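Local coordinates for CRISPR-associated protein, Cse2 family (Thermobifida fusca, PDB 4H79) that probably binds nucleic acid as the small CasB (Cse2) subunit of the Cascade complex in CRISPR immunity, at residues H89-L94 with L165-L170; R132-Q137 with L151-T156; A171-Q176 with T188-G193. All coordinates share one frame; numbering follows the deposited sequence.

Interaction 1: residues H89-L94 with L165-L170; sequences HIALTL and LDYGLL
Three apolar contacts join Tyr167, at the first turn of helix 167-176, and Leu170, one turn on, to the middle of helix 80-99. Leu94 CB lies at the edge of the phenol ring, near its plane, 3.7 Å from Tyr167 CE1. Further along the same leucine, CD1 meets Leu170 CD2 at 4.0 Å, the two side chains crossing at about a right angle. Leu170 sets CG anti to its backbone N (chi1 -170°), which carries the branch toward that methyl. Ala91 presents only a methyl, its CB 4.4 Å from Tyr167 CD1. Ala91 and Tyr167 mark the closest approach of the backbones, with CA atoms 6.3 Å apart, a spacing that the small alanine permits.

The polar contacts are of another kind. Ala91 O approaches the ring obliquely, 3.3 Å from Tyr167 CD1, so a carbonyl already within a helix also rests against an aromatic CH. The phenol oxygen passes Leu94 O and makes its hydrogen bond with His98 ND1, one turn further along helix 80-99. A buried hydroxyl is thereby satisfied, and the bond anchors the far end of the side chain against helix 80-99.

The helix start just before Tyr167 is held by its own cap. Asp166 is the N-cap: its OD1 accepts from Leu169 N at 2.8 Å, nearly straight at 172° and met from above the carboxylate plane. Its other oxygen, OD2, takes a salt bridge from Arg110 and a bond from Gly111 N, so the cap is itself anchored.

The contact lies near the centre of this all-helical chain. Tyr95 packs edge-to-face with Tyr167, while helix 144-160 covers one flank, with Leu151 on Leu94 and Val155 on Tyr167; helix 16-33 packs on Leu92 of helix 80-99.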
loop_
_atom_site.group_PDB
_atom_site.type_symbol
_atom_site.label_atom_id
_atom_site.label_comp_id
_atom_site.label_asym_id
_atom_site.label_seq_id
_atom_site.Cartn_x
_atom_site.Cartn_y
_atom_site.Cartn_z
ATOM N N HIS A 89 -2.660 0.898 -8.433
ATOM C CA HIS A 89 -3.276 2.244 -8.273
ATOM C C HIS A 89 -3.573 2.562 -6.799
ATOM O O HIS A 89 -3.256 3.699 -6.276
ATOM C CB HIS A 89 -4.582 2.270 -9.097
ATOM C CG HIS A 89 -5.315 3.581 -9.007
ATOM N ND1 HIS A 89 -4.662 4.759 -8.882
ATOM C CD2 HIS A 89 -6.671 3.882 -9.015
ATOM C CE1 HIS A 89 -5.541 5.762 -8.824
ATOM N NE2 HIS A 89 -6.777 5.233 -8.914
ATOM N N ILE A 90 -4.177 1.587 -6.082
ATOM C CA ILE A 90 -4.452 1.795 -4.637
ATOM C C ILE A 90 -3.135 2.002 -3.844
ATOM O O ILE A 90 -3.039 2.915 -2.986
ATOM C CB ILE A 90 -5.267 0.603 -4.027
ATOM C CG1 ILE A 90 -6.638 0.514 -4.714
ATOM C CG2 ILE A 90 -5.386 0.739 -2.504
ATOM C CD1 ILE A 90 -7.381 -0.817 -4.487
ATOM N N ALA A 91 -2.142 1.131 -4.117
ATOM C CA ALA A 91 -0.882 1.240 -3.372
ATOM C C ALA A 91 -0.235 2.606 -3.576
ATOM O O ALA A 91 0.267 3.213 -2.591
ATOM C CB ALA A 91 0.085 0.120 -3.761
ATOM N N LEU A 92 -0.139 3.057 -4.836
ATOM C CA LEU A 92 0.478 4.378 -5.139
ATOM C C LEU A 92 -0.282 5.508 -4.499
ATOM O O LEU A 92 0.347 6.467 -3.991
ATOM C CB LEU A 92 0.522 4.633 -6.657
ATOM C CG LEU A 92 1.868 4.298 -7.329
ATOM C CD1 LEU A 92 3.004 5.219 -6.876
ATOM C CD2 LEU A 92 2.260 2.924 -7.035
ATOM N N THR A 93 -1.623 5.410 -4.520
ATOM C CA THR A 93 -2.477 6.516 -3.893
ATOM C C THR A 93 -2.240 6.521 -2.410
ATOM O O THR A 93 -2.079 7.596 -1.777
ATOM C CB THR A 93 -3.972 6.213 -4.182
ATOM O OG1 THR A 93 -4.138 6.218 -5.624
ATOM C CG2 THR A 93 -4.879 7.294 -3.562
ATOM N N LEU A 94 -2.238 5.320 -1.774
ATOM C CA LEU A 94 -1.948 5.257 -0.320
ATOM C C LEU A 94 -0.555 5.836 -0.022
ATOM O O LEU A 94 -0.365 6.600 0.946
ATOM C CB LEU A 94 -2.035 3.797 0.232
ATOM C CG LEU A 94 -3.456 3.204 0.215
ATOM C CD1 LEU A 94 -3.402 1.737 0.551
ATOM C CD2 LEU A 94 -4.353 3.966 1.251
ATOM N N LEU A 165 5.906 1.843 5.545
ATOM C CA LEU A 165 5.338 0.602 5.104
ATOM C C LEU A 165 6.050 0.115 3.804
ATOM O O LEU A 165 6.561 0.910 3.019
ATOM C CB LEU A 165 3.865 0.862 4.857
ATOM C CG LEU A 165 2.818 -0.162 4.777
ATOM C CD1 LEU A 165 2.780 -0.988 6.085
ATOM C CD2 LEU A 165 1.454 0.614 4.485
ATOM N N ASP A 166 6.077 -1.197 3.585
ATOM C CA ASP A 166 6.617 -1.728 2.319
ATOM C C ASP A 166 5.507 -1.750 1.285
ATOM O O ASP A 166 4.617 -2.662 1.297
ATOM C CB ASP A 166 7.150 -3.148 2.549
ATOM C CG ASP A 166 7.764 -3.736 1.310
ATOM O OD1 ASP A 166 7.410 -3.327 0.148
ATOM O OD2 ASP A 166 8.603 -4.644 1.523
ATOM N N TYR A 167 5.494 -0.722 0.409
ATOM C CA TYR A 167 4.435 -0.618 -0.629
ATOM C C TYR A 167 4.484 -1.674 -1.726
ATOM O O TYR A 167 3.419 -2.033 -2.326
ATOM C CB TYR A 167 4.367 0.801 -1.227
ATOM C CG TYR A 167 3.580 1.667 -0.228
ATOM C CD1 TYR A 167 2.146 1.736 -0.283
ATOM C CD2 TYR A 167 4.252 2.377 0.799
ATOM C CE1 TYR A 167 1.446 2.500 0.684
ATOM C CE2 TYR A 167 3.559 3.152 1.772
ATOM C CZ TYR A 167 2.148 3.189 1.708
ATOM O OH TYR A 167 1.422 3.934 2.634
ATOM N N GLY A 168 5.689 -2.212 -2.004
ATOM C CA GLY A 168 5.819 -3.414 -2.939
ATOM C C GLY A 168 5.082 -4.607 -2.342
ATOM O O GLY A 168 4.255 -5.290 -3.006
ATOM N N LEU A 169 5.358 -4.859 -1.056
ATOM C CA LEU A 169 4.655 -5.960 -0.389
ATOM C C LEU A 169 3.142 -5.708 -0.338
ATOM O O LEU A 169 2.328 -6.608 -0.651
ATOM C CB LEU A 169 5.204 -6.226 1.002
ATOM C CG LEU A 169 4.513 -7.302 1.855
ATOM C CD1 LEU A 169 4.420 -8.700 1.138
ATOM C CD2 LEU A 169 5.177 -7.430 3.247
ATOM N N LEU A 170 2.767 -4.459 0.004
ATOM C CA LEU A 170 1.343 -4.165 0.116
ATOM C C LEU A 170 0.606 -4.360 -1.229
ATOM O O LEU A 170 -0.522 -4.906 -1.248
ATOM C CB LEU A 170 1.138 -2.756 0.633
ATOM C CG LEU A 170 -0.299 -2.413 1.012
ATOM C CD1 LEU A 170 -0.749 -3.213 2.242
ATOM C CD2 LEU A 170 -0.439 -0.864 1.178
#

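Interaction 2: residues R132-Q137 with L151-T156; sequences RKRFVQ and LREIVT
Arg134 reaches from helix 129-138 toward Glu153 on helix 144-160, and its long chain illustrates how a surface salt bridge can span two helices in sequence. From CB, which points toward the partner helix, CG lies anti to the carbonyl carbon (chi1 -72°). The chain then bends at chi3 (85°), and this turn brings the guanidinium across to the acid. Arg134 NE stays 4.0 Å from Glu153 OE1, and CZ is nearer. Arg134 NH2 does the touching: it forms the salt bridge to Glu153 OE1 at 2.6 Å. The same nitrogen lies beside the aliphatic part of the glutamate, Arg134 NH2 being 3.5 Å from Glu153 CB.

Although the guanidinium and carboxylate planes are only 12° apart, the side chains cross at about a right angle and OE1 meets the guanidinium obliquely. Glu153 OE2 is much farther from Arg134 NH2, at 4.2 Å, so one oxygen carries the pairing instead of a two-pronged grip. Both residues are exposed, and solvent probably weakens the attraction.

Beneath the charged pair the contact becomes apolar: Ile154 CD1 reaches the backbone of Phe135, 4.5 Å from its CA. The Phe135 ring packs against Leu114 and Val118 of helix 114-119, and Val118 also touches Ile154. Thus helix 114-119 lines the buried side of this pair, while Leu151 and Val155 connect helix 144-160 to helices 80-99 and 167-176.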
loop_
_atom_site.group_PDB
_atom_site.type_symbol
_atom_site.label_atom_id
_atom_site.label_comp_id
_atom_site.label_asym_id
_atom_site.label_seq_id
_atom_site.Cartn_x
_atom_site.Cartn_y
_atom_site.Cartn_z
ATOM N N ARG A 132 -7.431 -2.189 17.140
ATOM C CA ARG A 132 -7.208 -3.568 16.722
ATOM C C ARG A 132 -8.481 -4.064 16.031
ATOM O O ARG A 132 -8.404 -4.769 15.001
ATOM C CB ARG A 132 -6.845 -4.478 17.898
ATOM C CG ARG A 132 -6.433 -5.928 17.422
ATOM C CD ARG A 132 -7.563 -7.004 17.552
ATOM N NE ARG A 132 -7.825 -7.240 18.990
ATOM C CZ ARG A 132 -7.118 -8.104 19.724
ATOM N NH1 ARG A 132 -6.146 -8.862 19.158
ATOM N NH2 ARG A 132 -7.366 -8.199 21.021
ATOM N N LYS A 133 -9.646 -3.679 16.567
ATOM C CA LYS A 133 -10.931 -4.064 15.962
ATOM C C LYS A 133 -11.013 -3.533 14.527
ATOM O O LYS A 133 -11.404 -4.282 13.599
ATOM C CB LYS A 133 -12.112 -3.534 16.778
ATOM C CG LYS A 133 -13.482 -3.844 16.196
ATOM C CD LYS A 133 -14.609 -3.444 17.155
ATOM C CE LYS A 133 -15.992 -3.752 16.589
ATOM N NZ LYS A 133 -16.520 -5.079 17.026
ATOM N N ARG A 134 -10.653 -2.254 14.346
ATOM C CA ARG A 134 -10.657 -1.625 13.002
ATOM C C ARG A 134 -9.669 -2.297 12.053
ATOM O O ARG A 134 -9.964 -2.465 10.872
ATOM C CB ARG A 134 -10.396 -0.104 13.069
ATOM C CG ARG A 134 -11.622 0.616 13.633
ATOM C CD ARG A 134 -11.345 2.046 14.086
ATOM N NE ARG A 134 -11.442 2.986 12.976
ATOM C CZ ARG A 134 -10.411 3.463 12.281
ATOM N NH1 ARG A 134 -9.162 3.097 12.578
ATOM N NH2 ARG A 134 -10.642 4.320 11.287
ATOM N N PHE A 135 -8.493 -2.660 12.573
ATOM C CA PHE A 135 -7.480 -3.323 11.761
ATOM C C PHE A 135 -7.996 -4.683 11.258
ATOM O O PHE A 135 -7.846 -5.040 10.070
ATOM C CB PHE A 135 -6.189 -3.496 12.549
ATOM C CG PHE A 135 -5.084 -4.132 11.752
ATOM C CD1 PHE A 135 -4.820 -3.735 10.437
ATOM C CD2 PHE A 135 -4.341 -5.157 12.302
ATOM C CE1 PHE A 135 -3.799 -4.335 9.694
ATOM C CE2 PHE A 135 -3.318 -5.734 11.586
ATOM C CZ PHE A 135 -3.046 -5.318 10.295
ATOM N N VAL A 136 -8.627 -5.422 12.166
ATOM C CA VAL A 136 -9.212 -6.719 11.834
ATOM C C VAL A 136 -10.250 -6.552 10.726
ATOM O O VAL A 136 -10.301 -7.365 9.780
ATOM C CB VAL A 136 -9.772 -7.464 13.092
ATOM C CG1 VAL A 136 -10.702 -8.631 12.692
ATOM C CG2 VAL A 136 -8.597 -7.970 13.981
ATOM N N GLN A 137 -11.009 -5.466 10.803
ATOM C CA GLN A 137 -12.084 -5.219 9.843
ATOM C C GLN A 137 -11.559 -4.896 8.437
ATOM O O GLN A 137 -12.263 -5.162 7.431
ATOM C CB GLN A 137 -13.068 -4.158 10.359
ATOM C CG GLN A 137 -14.127 -4.753 11.329
ATOM C CD GLN A 137 -14.760 -6.104 10.844
ATOM O OE1 GLN A 137 -15.683 -6.122 10.007
ATOM N NE2 GLN A 137 -14.275 -7.242 11.394
ATOM N N LEU A 151 -7.978 0.884 4.317
ATOM C CA LEU A 151 -6.514 1.042 4.393
ATOM C C LEU A 151 -6.111 2.527 4.548
ATOM O O LEU A 151 -5.132 2.874 5.189
ATOM C CB LEU A 151 -5.847 0.468 3.131
ATOM C CG LEU A 151 -5.734 -1.085 3.187
ATOM C CD1 LEU A 151 -5.386 -1.688 1.811
ATOM C CD2 LEU A 151 -4.805 -1.584 4.334
ATOM N N ARG A 152 -6.811 3.401 3.861
ATOM C CA ARG A 152 -6.495 4.844 3.941
ATOM C C ARG A 152 -6.542 5.339 5.421
ATOM O O ARG A 152 -5.691 6.129 5.876
ATOM C CB ARG A 152 -7.472 5.627 3.028
ATOM C CG ARG A 152 -7.269 7.103 3.080
ATOM C CD ARG A 152 -8.344 7.927 2.306
ATOM N NE ARG A 152 -7.783 9.286 2.123
ATOM C CZ ARG A 152 -7.438 10.156 3.089
ATOM N NH1 ARG A 152 -6.901 11.361 2.770
ATOM N NH2 ARG A 152 -7.628 9.855 4.373
ATOM N N GLU A 153 -7.539 4.887 6.164
ATOM C CA GLU A 153 -7.667 5.299 7.587
ATOM C C GLU A 153 -6.437 4.844 8.378
ATOM O O GLU A 153 -5.935 5.561 9.229
ATOM C CB GLU A 153 -8.943 4.725 8.255
ATOM C CG GLU A 153 -10.244 5.197 7.581
ATOM C CD GLU A 153 -11.508 4.471 8.109
ATOM O OE1 GLU A 153 -11.391 3.532 8.965
ATOM O OE2 GLU A 153 -12.645 4.825 7.682
ATOM N N ILE A 154 -5.963 3.629 8.094
ATOM C CA ILE A 154 -4.796 3.061 8.793
ATOM C C ILE A 154 -3.534 3.830 8.393
ATOM O O ILE A 154 -2.727 4.199 9.238
ATOM C CB ILE A 154 -4.596 1.569 8.438
ATOM C CG1 ILE A 154 -5.803 0.678 8.963
ATOM C CG2 ILE A 154 -3.267 1.106 8.983
ATOM C CD1 ILE A 154 -5.908 0.675 10.482
ATOM N N VAL A 155 -3.348 4.084 7.106
ATOM C CA VAL A 155 -2.122 4.758 6.635
ATOM C C VAL A 155 -2.074 6.199 7.181
ATOM O O VAL A 155 -1.021 6.717 7.488
ATOM C CB VAL A 155 -2.144 4.807 5.046
ATOM C CG1 VAL A 155 -1.162 5.781 4.462
ATOM C CG2 VAL A 155 -1.902 3.404 4.476
ATOM N N THR A 156 -3.234 6.841 7.312
ATOM C CA THR A 156 -3.276 8.174 7.915
ATOM C C THR A 156 -2.644 8.126 9.337
ATOM O O THR A 156 -1.906 9.055 9.759
ATOM C CB THR A 156 -4.718 8.691 7.940
ATOM O OG1 THR A 156 -5.170 8.836 6.583
ATOM C CG2 THR A 156 -4.776 10.041 8.511
#

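Interaction 3: residues A171-Q176 with T188-G193; sequences ADQLYQ and TAWGRG
The indole of Trp190 and the amide of Gln173 are the flat groups, turned 70° against each other. Trp190 NE1 stands above one face of the amide, while Gln173 OE1 sits at the indole edge, in the ring plane, where NE1 points its hydrogen. The bond from Trp190 NE1 to Gln173 OE1 measures 2.8 Å with an angle of 161° at the hydrogen. The donor is thus well aligned, but the acceptor is met off its carbonyl plane, the indole nitrogen standing 52° out of it and off any lone pair.

Gln173 gets there with its chain extended beyond CG, sliding past the tryptophan in the opposite direction. The amide nitrogen, on the other branch, rests against a methyl: Gln173 NE2 is 4.1 Å from Ala189 CB. With the nearest CA atoms, those of Gln173 and Ala189, 9.3 Å apart, it takes the long side chains of Gln173 and Trp190 to bridge the helices. A leucine in place of Gln173 would probably leave the buried indole N-H without its acceptor and the ring less firmly fixed in rotation.

A buried side-chain hydrogen bond in place of close backbone packing thus joins two consecutive helices, 167-176 and 180-195. Val186, a turn before Trp190, also packs on Gln173 and Gln176. Helix 167-176 is backed by two others: Leu174 and Tyr175 touch helix 80-99, whereas Ala171 and Asp172 meet helix 16-33.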
loop_
_atom_site.group_PDB
_atom_site.type_symbol
_atom_site.label_atom_id
_atom_site.label_comp_id
_atom_site.label_asym_id
_atom_site.label_seq_id
_atom_site.Cartn_x
_atom_site.Cartn_y
_atom_site.Cartn_z
ATOM N N ALA A 171 1.252 -3.930 -2.343
ATOM C CA ALA A 171 0.669 -4.084 -3.664
ATOM C C ALA A 171 0.437 -5.565 -3.956
ATOM O O ALA A 171 -0.654 -5.962 -4.463
ATOM C CB ALA A 171 1.557 -3.427 -4.751
ATOM N N ASP A 172 1.434 -6.405 -3.652
ATOM C CA ASP A 172 1.256 -7.855 -3.812
ATOM C C ASP A 172 0.035 -8.397 -3.086
ATOM O O ASP A 172 -0.735 -9.221 -3.648
ATOM C CB ASP A 172 2.486 -8.634 -3.379
ATOM C CG ASP A 172 3.510 -8.757 -4.519
ATOM O OD1 ASP A 172 3.217 -8.407 -5.705
ATOM O OD2 ASP A 172 4.624 -9.207 -4.226
ATOM N N GLN A 173 -0.130 -7.932 -1.857
ATOM C CA GLN A 173 -1.180 -8.439 -0.962
ATOM C C GLN A 173 -2.544 -7.927 -1.454
ATOM O O GLN A 173 -3.529 -8.706 -1.463
ATOM C CB GLN A 173 -0.910 -7.983 0.505
ATOM C CG GLN A 173 0.300 -8.665 1.101
ATOM C CD GLN A 173 0.579 -8.232 2.480
ATOM O OE1 GLN A 173 0.309 -7.069 2.863
ATOM N NE2 GLN A 173 1.126 -9.149 3.274
ATOM N N LEU A 174 -2.589 -6.645 -1.891
ATOM C CA LEU A 174 -3.769 -6.097 -2.536
ATOM C C LEU A 174 -4.217 -7.011 -3.726
ATOM O O LEU A 174 -5.394 -7.384 -3.814
ATOM C CB LEU A 174 -3.544 -4.662 -3.007
ATOM C CG LEU A 174 -3.627 -3.601 -1.885
ATOM C CD1 LEU A 174 -3.047 -2.246 -2.260
ATOM C CD2 LEU A 174 -5.073 -3.356 -1.469
ATOM N N TYR A 175 -3.280 -7.364 -4.625
ATOM C CA TYR A 175 -3.551 -8.279 -5.735
ATOM C C TYR A 175 -3.987 -9.658 -5.204
ATOM O O TYR A 175 -4.998 -10.204 -5.642
ATOM C CB TYR A 175 -2.308 -8.357 -6.685
ATOM C CG TYR A 175 -2.424 -9.217 -7.858
ATOM C CD1 TYR A 175 -3.470 -9.040 -8.760
ATOM C CD2 TYR A 175 -1.452 -10.230 -8.151
ATOM C CE1 TYR A 175 -3.579 -9.836 -9.894
ATOM C CE2 TYR A 175 -1.585 -11.014 -9.269
ATOM C CZ TYR A 175 -2.627 -10.778 -10.135
ATOM O OH TYR A 175 -2.753 -11.519 -11.200
ATOM N N GLN A 176 -3.275 -10.182 -4.204
ATOM C CA GLN A 176 -3.574 -11.504 -3.638
ATOM C C GLN A 176 -4.998 -11.599 -3.079
ATOM O O GLN A 176 -5.560 -12.677 -3.028
ATOM C CB GLN A 176 -2.540 -11.883 -2.559
ATOM C CG GLN A 176 -2.660 -13.283 -2.019
ATOM C CD GLN A 176 -1.533 -13.625 -1.084
ATOM O OE1 GLN A 176 -0.771 -12.733 -0.669
ATOM N NE2 GLN A 176 -1.427 -14.906 -0.725
ATOM N N THR A 188 -3.997 -13.578 7.475
ATOM C CA THR A 188 -3.091 -14.366 8.334
ATOM C C THR A 188 -1.718 -13.682 8.432
ATOM O O THR A 188 -1.150 -13.542 9.523
ATOM C CB THR A 188 -2.943 -15.807 7.813
ATOM O OG1 THR A 188 -4.235 -16.431 7.816
ATOM C CG2 THR A 188 -1.988 -16.635 8.720
ATOM N N ALA A 189 -1.186 -13.212 7.309
ATOM C CA ALA A 189 0.134 -12.500 7.346
ATOM C C ALA A 189 0.065 -11.212 8.208
ATOM O O ALA A 189 1.000 -10.871 8.992
ATOM C CB ALA A 189 0.644 -12.202 5.907
ATOM N N TRP A 190 -1.049 -10.483 8.075
ATOM C CA TRP A 190 -1.219 -9.245 8.871
ATOM C C TRP A 190 -1.356 -9.569 10.350
ATOM O O TRP A 190 -0.770 -8.874 11.195
ATOM C CB TRP A 190 -2.440 -8.465 8.419
ATOM C CG TRP A 190 -2.325 -7.825 7.052
ATOM C CD1 TRP A 190 -1.195 -7.732 6.250
ATOM C CD2 TRP A 190 -3.393 -7.162 6.291
ATOM N NE1 TRP A 190 -1.466 -7.055 5.081
ATOM C CE2 TRP A 190 -2.770 -6.685 5.038
ATOM C CE3 TRP A 190 -4.745 -6.917 6.519
ATOM C CZ2 TRP A 190 -3.492 -6.021 4.056
ATOM C CZ3 TRP A 190 -5.468 -6.263 5.526
ATOM C CH2 TRP A 190 -4.843 -5.815 4.316
ATOM N N GLY A 191 -2.164 -10.598 10.675
ATOM C CA GLY A 191 -2.345 -11.094 12.047
ATOM C C GLY A 191 -1.024 -11.457 12.684
ATOM O O GLY A 191 -0.728 -10.997 13.797
ATOM N N ARG A 192 -0.233 -12.268 11.979
ATOM C CA ARG A 192 1.088 -12.702 12.443
ATOM C C ARG A 192 2.012 -11.496 12.662
ATOM O O ARG A 192 2.680 -11.411 13.708
ATOM C CB ARG A 192 1.706 -13.694 11.445
ATOM C CG ARG A 192 2.618 -14.754 12.044
ATOM C CD ARG A 192 2.977 -15.870 11.050
ATOM N NE ARG A 192 3.365 -15.316 9.744
ATOM C CZ ARG A 192 2.723 -15.511 8.577
ATOM N NH1 ARG A 192 3.188 -14.903 7.485
ATOM N NH2 ARG A 192 1.632 -16.304 8.489
ATOM N N GLY A 193 2.047 -10.555 11.723
ATOM C CA GLY A 193 2.937 -9.416 11.869
ATOM C C GLY A 193 2.538 -8.532 13.018
ATOM O O GLY A 193 3.375 -7.976 13.716
#

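Overall arrangement
From the N terminus, the first segment of these contacts lies on helix 80-99, after four earlier helices, and meets its partner in interaction 1 some seventy residues later. Within that long loop the chain forms helices 114-119, 129-138 and 144-160, and interaction 2 closes a short loop of its own between the last two. Helix 167-176 then completes interaction 1 with its first turns and opens interaction 3 with its later ones, which helix 180-195 closes. Interactions 1 and 3 are in series, sharing one helix, and none of the three loops cross. Leu151 unites them, touching Leu94, Leu174 and Trp190, while Phe135 packs on Trp190 to tie helix 129-138 to the C-terminal helix.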